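PDB 2HQY: phosphatidylglycerol lysyltransferase C-terminal domain-containing protein from Bacteroides thetaiotaomicron, which is of unknown function but binds coenzyme A and probably acts as an acyl- or aminoacyl-transferase. Local coordinates for residues V53-A58 against L62-P67; K79-A84 against H89-L94; E156-P159 against D163-Q166; A219-M224 against A247-E252. One frame throughout, in Å; residues are numbered along the deposited sequence.

Contact 1: residues V53-A58 against L62-P67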
# COMPACT_ATOMS: atom_id res chain seq x y z
N VAL A 53 5.71 2.95 -18.31
CA VAL A 53 6.61 3.56 -17.31
C VAL A 53 6.08 3.43 -15.88
O VAL A 53 4.88 3.48 -15.68
CB VAL A 53 6.88 5.05 -17.68
CG1 VAL A 53 7.65 5.12 -19.02
CG2 VAL A 53 5.56 5.82 -17.83
N PHE A 54 6.96 3.23 -14.90
CA PHE A 54 6.56 3.04 -13.49
C PHE A 54 7.23 4.13 -12.67
O PHE A 54 8.32 4.61 -13.03
CB PHE A 54 6.97 1.67 -12.97
CG PHE A 54 6.25 0.52 -13.62
CD1 PHE A 54 4.98 0.14 -13.18
CD2 PHE A 54 6.82 -0.16 -14.69
CE1 PHE A 54 4.28 -0.94 -13.79
CE2 PHE A 54 6.13 -1.25 -15.32
CZ PHE A 54 4.86 -1.63 -14.86
N LYS A 55 6.54 4.54 -11.60
CA LYS A 55 7.00 5.60 -10.67
C LYS A 55 6.81 5.03 -9.26
O LYS A 55 5.71 4.50 -8.96
CB LYS A 55 6.18 6.86 -10.90
CG LYS A 55 6.40 8.03 -9.95
CD LYS A 55 5.51 9.18 -10.42
CE LYS A 55 5.75 10.50 -9.64
NZ LYS A 55 4.82 11.59 -10.18
N PHE A 56 7.88 5.10 -8.46
CA PHE A 56 7.98 4.52 -7.10
C PHE A 56 8.52 5.55 -6.13
O PHE A 56 9.38 6.36 -6.49
CB PHE A 56 9.06 3.39 -6.99
CG PHE A 56 8.93 2.31 -7.98
CD1 PHE A 56 8.16 1.16 -7.69
CD2 PHE A 56 9.62 2.39 -9.18
CE1 PHE A 56 8.04 0.11 -8.64
CE2 PHE A 56 9.51 1.35 -10.13
CZ PHE A 56 8.73 0.22 -9.87
N TRP A 57 8.07 5.47 -4.88
CA TRP A 57 8.69 6.22 -3.80
C TRP A 57 9.34 5.20 -2.88
O TRP A 57 8.65 4.43 -2.20
CB TRP A 57 7.64 7.03 -3.04
CG TRP A 57 7.10 8.17 -3.87
CD1 TRP A 57 5.99 8.14 -4.67
CD2 TRP A 57 7.65 9.49 -3.98
NE1 TRP A 57 5.80 9.37 -5.27
CE2 TRP A 57 6.81 10.21 -4.88
CE3 TRP A 57 8.77 10.13 -3.43
CZ2 TRP A 57 7.05 11.55 -5.21
CZ3 TRP A 57 9.01 11.47 -3.76
CH2 TRP A 57 8.15 12.16 -4.65
N ALA A 58 10.67 5.15 -2.93
CA ALA A 58 11.47 4.29 -2.06
C ALA A 58 11.91 5.18 -0.92
O ALA A 58 12.96 5.86 -1.00
CB ALA A 58 12.68 3.76 -2.82
N LEU A 62 12.58 9.30 -4.91
CA LEU A 62 11.65 9.14 -6.04
C LEU A 62 12.42 8.39 -7.11
O LEU A 62 13.57 8.76 -7.42
CB LEU A 62 11.23 10.50 -6.62
CG LEU A 62 10.42 10.48 -7.94
CD1 LEU A 62 9.06 9.80 -7.77
CD2 LEU A 62 10.25 11.88 -8.46
N ALA A 63 11.80 7.36 -7.70
CA ALA A 63 12.50 6.65 -8.77
C ALA A 63 11.53 6.19 -9.85
O ALA A 63 10.34 6.00 -9.58
CB ALA A 63 13.26 5.46 -8.23
N TYR A 64 12.06 6.05 -11.07
CA TYR A 64 11.28 5.55 -12.22
C TYR A 64 11.97 4.28 -12.70
O TYR A 64 13.15 4.09 -12.45
CB TYR A 64 11.26 6.61 -13.34
CG TYR A 64 10.62 7.92 -12.88
CD1 TYR A 64 9.26 8.19 -13.13
CD2 TYR A 64 11.36 8.88 -12.18
CE1 TYR A 64 8.66 9.41 -12.70
CE2 TYR A 64 10.77 10.10 -11.75
CZ TYR A 64 9.42 10.33 -12.02
OH TYR A 64 8.87 11.52 -11.59
N MET A 65 11.24 3.39 -13.36
CA MET A 65 11.88 2.24 -13.97
C MET A 65 12.36 2.65 -15.37
O MET A 65 11.88 3.62 -15.93
CB MET A 65 10.86 1.08 -14.02
CG MET A 65 11.40 -0.26 -14.55
SD MET A 65 12.35 -1.22 -13.31
CE MET A 65 11.04 -1.71 -12.21
N MET A 66 13.36 1.94 -15.93
CA MET A 66 13.69 2.10 -17.33
C MET A 66 12.40 1.80 -18.13
O MET A 66 11.77 0.77 -17.90
CB MET A 66 14.84 1.14 -17.72
CG MET A 66 15.33 1.24 -19.19
SD MET A 66 16.21 2.76 -19.68
CE MET A 66 16.68 2.33 -21.38
N PRO A 67 11.98 2.74 -19.02
CA PRO A 67 10.78 2.53 -19.83
C PRO A 67 10.80 1.21 -20.60
O PRO A 67 11.84 0.83 -21.16
CB PRO A 67 10.80 3.71 -20.79
CG PRO A 67 11.51 4.81 -19.98
CD PRO A 67 12.59 4.06 -19.29
O HOH W 1 9.32 4.08 -15.97

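Contact 2: residues K79-A84 against H89-L94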
# COMPACT_ATOMS: atom_id res chain seq x y z
N LYS A 79 9.95 13.54 -20.87
CA LYS A 79 8.70 13.61 -20.12
C LYS A 79 8.87 13.17 -18.65
O LYS A 79 8.29 13.79 -17.73
CB LYS A 79 7.60 12.82 -20.83
CG LYS A 79 6.66 13.72 -21.64
CD LYS A 79 5.67 12.91 -22.46
CE LYS A 79 5.93 13.10 -23.95
NZ LYS A 79 4.66 13.08 -24.74
N LEU A 80 9.66 12.13 -18.43
CA LEU A 80 9.91 11.63 -17.06
C LEU A 80 10.76 12.62 -16.24
O LEU A 80 10.50 12.83 -15.05
CB LEU A 80 10.57 10.25 -17.08
CG LEU A 80 9.76 9.10 -17.68
CD1 LEU A 80 10.62 7.86 -17.81
CD2 LEU A 80 8.49 8.80 -16.84
N ILE A 81 11.74 13.25 -16.89
CA ILE A 81 12.55 14.27 -16.21
C ILE A 81 11.68 15.44 -15.77
O ILE A 81 11.84 15.98 -14.66
CB ILE A 81 13.75 14.74 -17.11
CG1 ILE A 81 14.72 13.58 -17.29
CG2 ILE A 81 14.46 15.96 -16.48
CD1 ILE A 81 15.64 13.69 -18.54
N GLU A 82 10.74 15.84 -16.63
CA GLU A 82 9.82 16.92 -16.32
C GLU A 82 8.92 16.53 -15.16
O GLU A 82 8.59 17.35 -14.32
CB GLU A 82 8.96 17.29 -17.55
CG GLU A 82 9.70 18.15 -18.55
CD GLU A 82 9.12 18.10 -19.97
OE1 GLU A 82 9.61 18.87 -20.83
OE2 GLU A 82 8.19 17.30 -20.24
N ASP A 83 8.55 15.25 -15.11
CA ASP A 83 7.75 14.76 -13.99
C ASP A 83 8.54 14.87 -12.69
O ASP A 83 8.01 15.35 -11.69
CB ASP A 83 7.30 13.32 -14.24
CG ASP A 83 6.20 12.91 -13.30
OD1 ASP A 83 5.07 13.43 -13.44
OD2 ASP A 83 6.46 12.09 -12.39
N ALA A 84 9.81 14.45 -12.72
CA ALA A 84 10.68 14.53 -11.56
C ALA A 84 10.84 16.00 -11.12
O ALA A 84 10.79 16.30 -9.94
CB ALA A 84 12.01 13.91 -11.84
N HIS A 89 12.40 16.63 -7.33
CA HIS A 89 13.42 15.62 -7.07
C HIS A 89 14.28 15.46 -8.32
O HIS A 89 13.80 15.69 -9.45
CB HIS A 89 12.78 14.27 -6.68
CG HIS A 89 12.29 14.22 -5.27
ND1 HIS A 89 12.91 13.47 -4.30
CD2 HIS A 89 11.23 14.82 -4.68
CE1 HIS A 89 12.26 13.62 -3.15
NE2 HIS A 89 11.25 14.44 -3.36
N ASN A 90 15.54 15.10 -8.13
CA ASN A 90 16.36 14.73 -9.27
C ASN A 90 15.72 13.52 -9.95
O ASN A 90 14.93 12.79 -9.34
CB ASN A 90 17.80 14.42 -8.86
CG ASN A 90 18.74 14.34 -10.05
OD1 ASN A 90 18.60 15.09 -11.01
ND2 ASN A 90 19.68 13.41 -10.00
N PHE A 91 16.02 13.33 -11.23
CA PHE A 91 15.53 12.17 -11.96
C PHE A 91 16.52 11.00 -11.79
O PHE A 91 17.72 11.13 -12.09
CB PHE A 91 15.33 12.49 -13.45
CG PHE A 91 14.90 11.31 -14.28
CD1 PHE A 91 13.63 10.76 -14.13
CD2 PHE A 91 15.77 10.75 -15.21
CE1 PHE A 91 13.23 9.67 -14.91
CE2 PHE A 91 15.40 9.66 -16.01
CZ PHE A 91 14.12 9.11 -15.87
N CYS A 92 16.00 9.88 -11.29
CA CYS A 92 16.76 8.65 -11.13
C CYS A 92 15.91 7.50 -11.63
O CYS A 92 14.70 7.42 -11.31
CB CYS A 92 17.13 8.39 -9.67
SG CYS A 92 18.34 9.54 -8.99
N MET A 93 16.56 6.61 -12.38
CA MET A 93 15.91 5.40 -12.90
C MET A 93 16.54 4.19 -12.30
O MET A 93 17.76 4.17 -12.05
CB MET A 93 16.08 5.30 -14.42
CG MET A 93 14.99 5.89 -15.25
SD MET A 93 15.34 5.68 -17.02
CE MET A 93 17.00 6.31 -17.20
N LEU A 94 15.70 3.17 -12.09
CA LEU A 94 16.10 1.86 -11.55
C LEU A 94 15.98 0.76 -12.60
O LEU A 94 15.37 0.96 -13.67
CB LEU A 94 15.24 1.51 -10.34
CG LEU A 94 15.31 2.41 -9.12
CD1 LEU A 94 14.38 1.87 -8.05
CD2 LEU A 94 16.73 2.54 -8.58

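Contact 3: residues E156-P159 against D163-Q166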
# COMPACT_ATOMS: atom_id res chain seq x y z
N GLU A 156 4.14 -35.54 -0.41
CA GLU A 156 3.15 -35.17 -1.41
C GLU A 156 3.37 -33.73 -1.84
O GLU A 156 3.35 -32.82 -1.00
CB GLU A 156 1.72 -35.34 -0.88
CG GLU A 156 1.28 -36.82 -0.64
CD GLU A 156 -0.11 -36.96 0.00
OE1 GLU A 156 -0.73 -35.95 0.38
OE2 GLU A 156 -0.59 -38.08 0.15
N TYR A 157 3.62 -33.54 -3.13
CA TYR A 157 3.65 -32.21 -3.72
C TYR A 157 2.30 -31.92 -4.38
O TYR A 157 1.75 -32.75 -5.13
CB TYR A 157 4.75 -32.12 -4.77
CG TYR A 157 4.75 -30.83 -5.55
CD1 TYR A 157 5.47 -29.71 -5.09
CD2 TYR A 157 4.07 -30.71 -6.76
CE1 TYR A 157 5.48 -28.52 -5.80
CE2 TYR A 157 4.07 -29.50 -7.48
CZ TYR A 157 4.78 -28.41 -6.98
OH TYR A 157 4.78 -27.24 -7.71
N THR A 158 1.76 -30.74 -4.09
CA THR A 158 0.51 -30.30 -4.69
C THR A 158 0.66 -28.88 -5.25
O THR A 158 1.40 -28.06 -4.66
CB THR A 158 -0.64 -30.27 -3.65
OG1 THR A 158 -0.20 -29.63 -2.45
CG2 THR A 158 -1.15 -31.68 -3.33
N PRO A 159 -0.06 -28.58 -6.36
CA PRO A 159 -0.14 -27.20 -6.81
C PRO A 159 -0.88 -26.36 -5.77
O PRO A 159 -1.68 -26.89 -4.98
CB PRO A 159 -0.96 -27.28 -8.10
CG PRO A 159 -0.90 -28.73 -8.51
CD PRO A 159 -0.83 -29.49 -7.25
N ASP A 163 -8.32 -23.78 -2.23
CA ASP A 163 -8.53 -24.39 -0.91
C ASP A 163 -7.26 -24.58 -0.10
O ASP A 163 -7.32 -24.84 1.11
CB ASP A 163 -9.24 -25.75 -1.03
CG ASP A 163 -9.75 -26.25 0.32
OD1 ASP A 163 -10.35 -25.44 1.12
OD2 ASP A 163 -9.55 -27.46 0.62
N ARG A 164 -6.10 -24.46 -0.76
CA ARG A 164 -4.81 -24.65 -0.12
C ARG A 164 -4.07 -23.34 0.19
O ARG A 164 -2.94 -23.38 0.70
CB ARG A 164 -3.93 -25.58 -0.96
CG ARG A 164 -4.49 -27.01 -1.11
CD ARG A 164 -3.49 -27.93 -1.82
NE ARG A 164 -4.07 -29.24 -2.07
CZ ARG A 164 -4.32 -29.75 -3.28
NH1 ARG A 164 -4.85 -30.96 -3.38
NH2 ARG A 164 -4.02 -29.07 -4.40
N ILE A 165 -4.70 -22.20 -0.09
CA ILE A 165 -4.10 -20.90 0.23
C ILE A 165 -3.90 -20.77 1.74
O ILE A 165 -2.83 -20.32 2.20
CB ILE A 165 -4.96 -19.72 -0.30
CG1 ILE A 165 -5.20 -19.83 -1.82
CG2 ILE A 165 -4.34 -18.37 0.09
CD1 ILE A 165 -4.02 -19.36 -2.72
N GLN A 166 -4.92 -21.19 2.50
CA GLN A 166 -4.83 -21.06 3.96
C GLN A 166 -3.61 -21.80 4.57
O GLN A 166 -2.96 -21.29 5.52
CB GLN A 166 -6.14 -21.45 4.66
CG GLN A 166 -6.14 -21.10 6.15
CD GLN A 166 -5.97 -19.60 6.39
OE1 GLN A 166 -6.72 -18.81 5.83
NE2 GLN A 166 -5.00 -19.22 7.23

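Contact 4: residues A219-M224 against A247-E252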
# COMPACT_ATOMS: atom_id res chain seq x y z
N ALA A 219 6.48 -26.81 3.07
CA ALA A 219 7.07 -25.80 2.19
C ALA A 219 6.03 -25.31 1.20
O ALA A 219 5.08 -26.05 0.91
CB ALA A 219 8.27 -26.37 1.41
N PHE A 220 6.18 -24.07 0.71
CA PHE A 220 5.42 -23.64 -0.47
C PHE A 220 6.26 -22.65 -1.28
O PHE A 220 7.25 -22.09 -0.78
CB PHE A 220 4.04 -23.05 -0.09
CG PHE A 220 4.12 -21.70 0.56
CD1 PHE A 220 4.07 -20.53 -0.22
CD2 PHE A 220 4.25 -21.60 1.96
CE1 PHE A 220 4.16 -19.26 0.38
CE2 PHE A 220 4.32 -20.32 2.57
CZ PHE A 220 4.29 -19.16 1.75
N THR A 221 5.85 -22.44 -2.52
CA THR A 221 6.58 -21.56 -3.45
C THR A 221 5.59 -21.07 -4.47
O THR A 221 4.62 -21.78 -4.75
CB THR A 221 7.78 -22.32 -4.12
OG1 THR A 221 8.58 -21.41 -4.88
CG2 THR A 221 7.32 -23.47 -5.02
N PHE A 222 5.81 -19.87 -5.01
CA PHE A 222 4.99 -19.39 -6.10
C PHE A 222 5.75 -18.39 -6.96
O PHE A 222 6.83 -17.86 -6.55
CB PHE A 222 3.63 -18.83 -5.61
CG PHE A 222 3.72 -17.64 -4.68
CD1 PHE A 222 4.08 -16.36 -5.18
CD2 PHE A 222 3.30 -17.75 -3.36
CE1 PHE A 222 4.08 -15.24 -4.34
CE2 PHE A 222 3.31 -16.64 -2.50
CZ PHE A 222 3.68 -15.38 -3.00
N GLY A 223 5.22 -18.16 -8.16
CA GLY A 223 5.81 -17.22 -9.09
C GLY A 223 4.94 -17.11 -10.32
O GLY A 223 3.84 -17.66 -10.37
N MET A 224 5.44 -16.36 -11.29
CA MET A 224 4.74 -16.26 -12.58
C MET A 224 5.70 -15.76 -13.64
O MET A 224 6.82 -15.37 -13.33
CB MET A 224 3.49 -15.33 -12.46
CG MET A 224 3.76 -13.78 -12.19
SD MET A 224 2.23 -12.80 -12.05
CE MET A 224 1.65 -12.83 -13.76
N ALA A 247 15.20 -27.89 -1.19
CA ALA A 247 15.65 -28.55 -2.44
C ALA A 247 14.49 -29.23 -3.18
O ALA A 247 14.37 -29.10 -4.41
CB ALA A 247 16.78 -29.59 -2.16
N MET A 248 13.66 -29.98 -2.45
CA MET A 248 12.58 -30.75 -3.10
C MET A 248 11.51 -29.83 -3.72
O MET A 248 11.04 -30.10 -4.84
CB MET A 248 11.93 -31.76 -2.16
CG MET A 248 10.81 -32.57 -2.87
SD MET A 248 11.48 -33.45 -4.37
CE MET A 248 12.19 -34.56 -3.36
N ILE A 249 11.11 -28.78 -3.01
CA ILE A 249 10.06 -27.89 -3.54
C ILE A 249 10.53 -27.12 -4.77
O ILE A 249 9.78 -26.94 -5.74
CB ILE A 249 9.39 -26.97 -2.50
CG1 ILE A 249 8.05 -26.47 -3.09
CG2 ILE A 249 10.33 -25.83 -2.03
CD1 ILE A 249 7.01 -26.16 -2.13
N ASN A 250 11.80 -26.71 -4.75
CA ASN A 250 12.46 -26.08 -5.88
C ASN A 250 12.38 -26.99 -7.12
O ASN A 250 11.87 -26.58 -8.17
CB ASN A 250 13.91 -25.77 -5.46
CG ASN A 250 14.74 -25.10 -6.54
OD1 ASN A 250 14.53 -25.28 -7.75
ND2 ASN A 250 15.74 -24.32 -6.09
N TYR A 251 12.84 -28.25 -6.97
CA TYR A 251 12.80 -29.25 -8.02
C TYR A 251 11.37 -29.56 -8.52
O TYR A 251 11.14 -29.58 -9.72
CB TYR A 251 13.46 -30.52 -7.50
CG TYR A 251 13.46 -31.64 -8.51
CD1 TYR A 251 14.39 -31.67 -9.54
CD2 TYR A 251 12.50 -32.65 -8.44
CE1 TYR A 251 14.39 -32.72 -10.47
CE2 TYR A 251 12.49 -33.71 -9.37
CZ TYR A 251 13.42 -33.72 -10.38
OH TYR A 251 13.39 -34.77 -11.30
N GLU A 252 10.43 -29.81 -7.61
CA GLU A 252 9.06 -30.14 -8.07
C GLU A 252 8.44 -28.98 -8.84
O GLU A 252 7.84 -29.17 -9.89
CB GLU A 252 8.16 -30.55 -6.89
CG GLU A 252 8.51 -31.95 -6.32
CD GLU A 252 7.71 -33.07 -6.96
OE1 GLU A 252 6.96 -32.80 -7.94
OE2 GLU A 252 7.85 -34.23 -6.50

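Contact 1: residues V53-A58 against L62-P67
L62 lies across the indole of W57. Its CD1 methyl makes a CH-pi contact over one face, 3.8 Å from the centroid of the W57 six-membered ring and 17° off its normal. Next along the same sheet face, K55 lies alongside the Y64 ring, both side chains leaving the sheet together. The K55 chain is extended, with CG anti to the backbone N (chi1 174°), and CG comes 3.8 Å from CE1 of Y64. Their polar ends converge on D83 of helix 73-87: K55 NZ forms salt bridges to D83 and E87, and Y64 OH hydrogen-bonds to the same D83. These residues belong to the antiparallel beta hairpin of strands 51-58 and 61-69. F56 and A63 are its hydrogen-bonded pair, F56 N to A63 O at 2.8 Å and A63 N to F56 O at 2.9 Å. M65 N to F54 O is longer, 3.2 Å, with the donor well above the carbonyl plane. On the sheet face of F56 and A63, the M65 chain bends at chi2 and chi3 to bring CE 3.8 Å from CZ of F56. A water beyond takes a bond from F54 N and gives one to M65 O.

Contact 2: residues K79-A84 against H89-L94
F91 turns its side chain toward the helix and meets three residues there. I81 CG1 lies over one face of the ring, 4.0 Å from CG1 to the centroid of F91, which makes a CH-pi contact. L80 touches the far end of the ring, with CB 3.5 Å from CE1 of F91. A84 lies at the ring edge, its CB 4.0 Å from CB of F91. The F91 torsion explains this reach: CG is anti to the backbone N (chi1 177°), which carries the ring across to the helix.

The backbone ties the far end of the contact. H89 N gives a nearly straight hydrogen bond to A84 O, 3.1 Å long with an angle of 176° at the hydrogen. It joins the last turn of helix 73-87 to the loop that leads into strand 92-96. This is the return half of a beta-alpha-beta unit formed by strand 61-69, helix 73-87 and strand 92-96.

Further out, Y64 of strand 61-69 and F112 of strand 112-116 pack against F91. C92 is joined to C294 by a disulfide, and N90 ND2 bonds to L295 O, so the entry to the strand is also tied to strand 286-295. H89 NE2 bonds to Q166 of the second subunit. The helix is therefore held to the returning chain mainly by apolar packing on one aromatic ring, with one backbone bond fixing the turn.

Contact 3: residues E156-P159 against D163-Q166
R164 reaches T158 and P159 through an extended side chain. Its CG lies beside the backbone N, opposite the carbonyl carbon, and from CG to NE the chain runs straight. The contact links the short strand 156-159 to the start of helix 165-179 in a strand-loop-helix connection. T158 is modelled in two conformers. In one of them CG2 lies beside its own backbone N, with OG1 between that N and the carbonyl carbon (chi1 47°). The methyl is then set over one face of the guanidinium, a contact that stays tentative because it rests on this conformer. It stands 3.7 Å from CZ of R164, above the centre of the group, and T158 CB is equally far from NH2 of R164. The threonine stands roughly perpendicular to the arginine chain. OG1 lies further back along the arginine, beside CD and NE.

The strand pairs with strand 207-213 through backbone bonds of E156 to H212 and of T158 to I210. I210 also touches the side chains of T158 and R164. The neighbouring D163 forms a salt bridge to K88 of the second subunit, so this loop also takes part in the dimer contact.

Little surface is buried here, and the touching residues are partly or fully exposed. The contact is a local surface link, away from the coenzyme A site. One polar bond spans it. R164 NH2 donates to P159 O at 3.3 Å, with 144° at the hydrogen, and the oxygen lies 23° out of the guanidinium plane.

Contact 4: residues A219-M224 against A247-E252
I249 fills the contact from the helix side, with A219, F220 and T221 opposite it on the strand. Its CG1 is anti to the backbone N (chi1 -162°), and the outer torsion is also near trans (chi2 152°). The long branch therefore extends toward the strand and places CD1 against the backbone, 3.4 Å from CA of F220 and 3.6 Å from C of A219. The shorter branch, CG2, sits between the backbone N and the carbonyl carbon and reaches CB of A219 at 4.0 Å. A219 CB thus meets both branches, with CD1 of I249 at 3.8 Å.

T221 and I249 lie alongside each other, running in opposite senses. CG2 of T221 comes 3.6 Å from CG1 of I249. With chi1 -172°, OG1 of T221 is anti to the backbone N and hydrogen-bonds to V235 O on the adjacent strand. CG2 is left between N and the carbonyl carbon, facing the helix. The CB of F220 leaves the strand away from the helix, and the residue meets I249 mainly through its backbone CA.

No hydrogen bond crosses the contact; it is buried apolar packing. The site of coenzyme A is near: the side chain of I249 is about 5 Å from that of Y246, a coenzyme A-binding residue. Strand 216-227 lies between strands 207-213 and 230-238. Helix 245-256 packs on one side of it, and F220 and F222 reach helix 185-199 on the other.

Overall arrangement
Contacts 1 and 4 are buried, contact 2 is partly buried and contact 3 lies at the surface. Contacts 1 and 2 adjoin: strand 61-69 pairs with strand 92-96, and Y64 O of contact 1 lies 2.7 Å from L94 N of contact 2, probably a hydrogen bond. Contacts 3 and 4 form a second neighbouring pair on the opposite side of the chain's centre, where Y157 packs on E252. Their centres are about 12 Å apart, against about 35 Å between contacts 1 and 3. Contact 1 combines strand hydrogen bonds with side-chain packing. Contact 2 relies on one aromatic ring and a single backbone bond, contact 3 on an arginine, and contact 4 on aliphatic packing near the coenzyme A site.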